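Local coordinates for protein putative phosphinothricin n-acetyltransferase (PDB 2JLM) that probably transfers the acetyl group of acetyl-CoA to the amino group of L-methionine sulfone and L-methionine sulfoximine, as a member of the GNAT acetyltransferase family, at residues D[20-23]-D[24-28]; D[54-58]-D[59-63]. All blocks are in the same frame, centred on the assembly; numbering follows the deposited sequence.

How the interactions relate
Interaction 1 lies in helix 17-34, and interaction 2 is the end of the next helix, 46-58, with the turn that leads into strand 63-68. Their centres are about 16 Å apart and their nearest atoms about 4 Å, close but without touching. Two aromatic residues bridge the gap: F53 of helix 46-58 meets A21 and I24 of interaction 1 and I63 of interaction 2, while F76 of strand 73-81 meets I24, I27 and L28 on one hand and I63 on the other. A bound di(hydroxyethyl)ether, probably from the crystallisation liquor, has its nearest atom about 3 Å from the side chain of F61 in interaction 2.

Interaction 1. Residues D[20-23]-D[24-28]; sequences HALE and ILEIL
H20 and I24, A21 and L25, and E23 and I27 meet one turn apart within helix 17-34, a local contact held by backbone bonds and by side chains folded back on the preceding turn. The bond from I24 N to H20 O is 2.9 Å long and nearly straight at 166°. The next, from L25 N to A21 O, measures 2.8 Å. E23 O is gripped twice: I27 N reaches it at 3.0 Å, and E26 N adds a weak bond. The helix is kinked here, since the amide nitrogens of L22 and E23 lack a bond to the turn before.

The isoleucines lean over the carbonyls that their own amides use. With CG1 of I27 beside its backbone N (chi1 -69°), that branch is drawn back along the helix until I27 CD1 comes to 3.4 Å from E23 O. I24 does much the same over H20 O, and its CD1 ends 4.1 Å from H20 CB. This helix is the first of the two that follow the N-terminal strand in the GNAT fold, and its inner side rests on the sheet: I24 and I27 both touch F76 of strand 73-81, and L25 turns to M49 of helix 46-58.

The polar ends work outward from the contact. H20 ND1 is hydrogen-bonded to T16 N, just ahead of the helix, and E23 OE1 accepts from L73 N, tying the helix to the start of a neighbouring strand. On the exposed side the side chains of L22 and E26 pass each other at a slant. OE1 of E26 lies 3.2 Å from L22 CD2, but E26 CG is modelled too close to L22 O, which makes the placing of this side chain doubtful.

Interaction 2. Residues D[54-58]-D[59-63]; sequences ATKRQ and NNFPI
T55, K56 and R57 in the last turn of helix 46-58 turn their carbonyls to N59, N60 and F61, closing the helix with a Schellman motif. Two backbone bonds define it: F61 N reaches back to K56 O at 2.7 Å, in the carbonyl plane, and N60 N binds R57 O at 3.0 Å from above its plane. N60 makes the reversal possible with its positive phi of 62°.

T55 O takes two further bonds from one residue. N59 N comes in at 3.1 Å and N59 ND2 at 2.8 Å, from opposite faces of the carbonyl; the side-chain CG of N59 stands beside its backbone N (chi1 -72°), bringing the amide round to the same oxygen.

Apolar contacts pad the turn. As is usual in this motif, the side chain after the reversal packs on the last helical turn: K56 crosses F61 at about a right angle, its CG 3.5 Å from F61 CB and at the edge of the ring. N59 CB sits over the ring centre, 3.3 Å above its plane. Farther out, K56 CD meets I63 CD1 at 3.9 Å.

K56 NZ bonds to S78 OG of strand 73-81, where the F61 ring meets W79, and R57 forms a salt bridge with E17 at the start of helix 17-34. I63 packs on W52 and F53 as the chain enters strand 63-68.

Interaction 1. Residues D[20-23]-D[24-28]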
loop_
_atom_site.group_PDB
_atom_site.type_symbol
_atom_site.label_atom_id
_atom_site.label_comp_id
_atom_site.label_asym_id
_atom_site.label_seq_id
_atom_site.Cartn_x
_atom_site.Cartn_y
_atom_site.Cartn_z
ATOM N N HIS D 20 5.944 -6.695 18.625
ATOM C CA HIS D 20 6.151 -5.584 19.553
ATOM C C HIS D 20 5.010 -5.258 20.521
ATOM O O HIS D 20 5.171 -4.403 21.393
ATOM C CB HIS D 20 6.547 -4.338 18.764
ATOM C CG HIS D 20 7.769 -4.528 17.922
ATOM N ND1 HIS D 20 7.717 -4.664 16.552
ATOM C CD2 HIS D 20 9.081 -4.607 18.257
ATOM C CE1 HIS D 20 8.942 -4.815 16.078
ATOM N NE2 HIS D 20 9.788 -4.782 17.093
ATOM N N ALA D 21 3.875 -5.940 20.380
ATOM C CA ALA D 21 2.710 -5.679 21.229
ATOM C C ALA D 21 3.020 -5.659 22.728
ATOM O O ALA D 21 2.568 -4.766 23.446
ATOM C CB ALA D 21 1.596 -6.676 20.939
ATOM N N LEU D 22 3.775 -6.646 23.206
ATOM C CA LEU D 22 4.010 -6.758 24.643
ATOM C C LEU D 22 4.888 -5.626 25.141
ATOM O O LEU D 22 4.533 -4.943 26.099
ATOM C CB LEU D 22 4.613 -8.115 25.023
ATOM C CG LEU D 22 4.595 -8.434 26.528
ATOM C CD1 LEU D 22 4.516 -9.930 26.782
ATOM C CD2 LEU D 22 5.793 -7.832 27.252
ATOM N N GLU D 23 6.030 -5.426 24.488
ATOM C CA GLU D 23 6.933 -4.329 24.846
ATOM C C GLU D 23 6.249 -2.964 24.766
ATOM O O GLU D 23 6.361 -2.154 25.686
ATOM C CB GLU D 23 8.182 -4.340 23.966
ATOM C CG GLU D 23 9.284 -5.229 24.495
ATOM C CD GLU D 23 10.474 -5.280 23.569
ATOM O OE1 GLU D 23 11.565 -4.841 23.990
ATOM O OE2 GLU D 23 10.314 -5.745 22.420
ATOM N N ILE D 24 5.551 -2.711 23.662
ATOM C CA ILE D 24 4.778 -1.483 23.523
ATOM C C ILE D 24 3.781 -1.352 24.682
ATOM O O ILE D 24 3.663 -0.295 25.310
ATOM C CB ILE D 24 4.063 -1.411 22.150
ATOM C CG1 ILE D 24 5.074 -1.055 21.058
ATOM C CG2 ILE D 24 2.939 -0.386 22.183
ATOM C CD1 ILE D 24 4.486 -0.963 19.682
ATOM N N LEU D 25 3.089 -2.437 24.996
ATOM C CA LEU D 25 2.132 -2.395 26.095
ATOM C C LEU D 25 2.796 -2.018 27.420
ATOM O O LEU D 25 2.199 -1.329 28.242
ATOM C CB LEU D 25 1.381 -3.719 26.219
ATOM C CG LEU D 25 0.421 -3.854 27.403
ATOM C CD1 LEU D 25 -0.668 -2.798 27.354
ATOM C CD2 LEU D 25 -0.186 -5.243 27.420
ATOM N N GLU D 26 4.035 -2.452 27.619
ATOM C CA GLU D 26 4.718 -2.225 28.891
ATOM C C GLU D 26 5.224 -0.792 28.979
ATOM O O GLU D 26 5.281 -0.192 30.060
ATOM C CB GLU D 26 5.891 -3.199 29.067
ATOM C CG GLU D 26 5.572 -4.661 28.757
ATOM C CD GLU D 26 4.884 -5.386 29.899
ATOM O OE1 GLU D 26 4.149 -6.362 29.627
ATOM O OE2 GLU D 26 5.079 -4.987 31.067
ATOM N N ILE D 27 5.600 -0.245 27.831
ATOM C CA ILE D 27 6.103 1.119 27.761
ATOM C C ILE D 27 4.941 2.096 27.999
ATOM O O ILE D 27 5.041 3.026 28.808
ATOM C CB ILE D 27 6.837 1.338 26.420
ATOM C CG1 ILE D 27 8.138 0.527 26.431
ATOM C CG2 ILE D 27 7.128 2.808 26.170
ATOM C CD1 ILE D 27 8.683 0.189 25.069
ATOM N N LEU D 28 3.815 1.850 27.340
ATOM C CA LEU D 28 2.631 2.680 27.552
ATOM C C LEU D 28 2.185 2.694 29.010
ATOM O O LEU D 28 2.001 3.764 29.608
ATOM C CB LEU D 28 1.481 2.220 26.660
ATOM C CG LEU D 28 1.717 2.468 25.169
ATOM C CD1 LEU D 28 0.452 2.193 24.373
ATOM C CD2 LEU D 28 2.212 3.893 24.929
#

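Interaction 2. Residues D[54-58]-D[59-63]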
loop_
_atom_site.group_PDB
_atom_site.type_symbol
_atom_site.label_atom_id
_atom_site.label_comp_id
_atom_site.label_asym_id
_atom_site.label_seq_id
_atom_site.Cartn_x
_atom_site.Cartn_y
_atom_site.Cartn_z
ATOM N N ALA D 54 -4.791 -2.281 15.343
ATOM C CA ALA D 54 -5.733 -2.357 14.232
ATOM C C ALA D 54 -5.954 -0.985 13.607
ATOM O O ALA D 54 -5.858 -0.818 12.386
ATOM C CB ALA D 54 -7.055 -2.958 14.694
ATOM N N THR D 55 -6.245 -0.004 14.454
ATOM C CA THR D 55 -6.440 1.373 14.010
ATOM C C THR D 55 -5.274 1.855 13.152
ATOM O O THR D 55 -5.466 2.443 12.082
ATOM C CB THR D 55 -6.639 2.320 15.212
ATOM O OG1 THR D 55 -7.858 1.979 15.887
ATOM C CG2 THR D 55 -6.700 3.787 14.759
ATOM N N LYS D 56 -4.057 1.587 13.606
ATOM C CA LYS D 56 -2.889 2.098 12.899
ATOM C C LYS D 56 -2.671 1.401 11.567
ATOM O O LYS D 56 -2.236 2.034 10.601
ATOM C CB LYS D 56 -1.646 2.081 13.797
ATOM C CG LYS D 56 -1.573 3.346 14.661
ATOM C CD LYS D 56 -0.910 3.123 15.993
ATOM C CE LYS D 56 -1.222 4.278 16.935
ATOM N NZ LYS D 56 -1.139 5.591 16.237
ATOM N N ARG D 57 -3.002 0.109 11.516
ATOM C CA ARG D 57 -2.934 -0.674 10.280
ATOM C C ARG D 57 -3.938 -0.163 9.260
ATOM O O ARG D 57 -3.571 0.227 8.153
ATOM C CB ARG D 57 -3.227 -2.154 10.549
ATOM C CG ARG D 57 -2.015 -3.000 10.880
ATOM C CD ARG D 57 -2.361 -4.491 10.851
ATOM N NE ARG D 57 -3.378 -4.850 11.836
ATOM C CZ ARG D 57 -3.112 -5.278 13.068
ATOM N NH1 ARG D 57 -1.854 -5.403 13.472
ATOM N NH2 ARG D 57 -4.103 -5.582 13.900
ATOM N N GLN D 58 -5.211 -0.192 9.639
ATOM C CA GLN D 58 -6.286 0.294 8.784
ATOM C C GLN D 58 -5.931 1.651 8.183
ATOM O O GLN D 58 -6.156 1.889 6.998
ATOM C CB GLN D 58 -7.594 0.381 9.582
ATOM C CG GLN D 58 -8.655 1.304 8.989
ATOM C CD GLN D 58 -9.607 0.599 8.032
ATOM O OE1 GLN D 58 -9.224 -0.333 7.321
ATOM N NE2 GLN D 58 -10.858 1.051 8.010
ATOM N N ASN D 59 -5.346 2.528 8.995
ATOM C CA ASN D 59 -5.108 3.901 8.572
ATOM C C ASN D 59 -3.735 4.165 7.984
ATOM O O ASN D 59 -3.428 5.296 7.589
ATOM C CB ASN D 59 -5.335 4.849 9.741
ATOM C CG ASN D 59 -6.787 4.989 10.091
ATOM O OD1 ASN D 59 -7.575 5.510 9.304
ATOM N ND2 ASN D 59 -7.156 4.528 11.280
ATOM N N ASN D 60 -2.900 3.137 7.939
ATOM C CA ASN D 60 -1.565 3.312 7.399
ATOM C C ASN D 60 -0.799 4.322 8.266
ATOM O O ASN D 60 -0.004 5.117 7.771
ATOM C CB ASN D 60 -1.657 3.784 5.943
ATOM C CG ASN D 60 -0.341 3.678 5.203
ATOM O OD1 ASN D 60 0.281 2.615 5.165
ATOM N ND2 ASN D 60 0.085 4.780 4.597
ATOM N N PHE D 61 -1.074 4.295 9.568
ATOM C CA PHE D 61 -0.322 5.086 10.532
ATOM C C PHE D 61 0.974 4.373 10.887
ATOM O O PHE D 61 0.954 3.213 11.315
ATOM C CB PHE D 61 -1.143 5.313 11.801
ATOM C CG PHE D 61 -2.336 6.214 11.602
ATOM C CD1 PHE D 61 -2.351 7.154 10.581
ATOM C CD2 PHE D 61 -3.420 6.135 12.448
ATOM C CE1 PHE D 61 -3.441 7.988 10.403
ATOM C CE2 PHE D 61 -4.517 6.965 12.280
ATOM C CZ PHE D 61 -4.525 7.893 11.257
ATOM N N PRO D 62 2.110 5.058 10.717
ATOM C CA PRO D 62 3.391 4.394 10.981
ATOM C C PRO D 62 3.608 4.144 12.470
ATOM O O PRO D 62 3.107 4.894 13.309
ATOM C CB PRO D 62 4.421 5.400 10.455
ATOM C CG PRO D 62 3.727 6.727 10.528
ATOM C CD PRO D 62 2.265 6.474 10.340
ATOM N N ILE D 63 4.325 3.077 12.794
ATOM C CA ILE D 63 4.846 2.892 14.142
ATOM C C ILE D 63 6.339 2.623 14.003
ATOM O O ILE D 63 6.744 1.541 13.579
ATOM C CB ILE D 63 4.161 1.728 14.888
ATOM C CG1 ILE D 63 2.648 1.730 14.645
ATOM C CG2 ILE D 63 4.439 1.803 16.386
ATOM C CD1 ILE D 63 1.937 0.589 15.370
#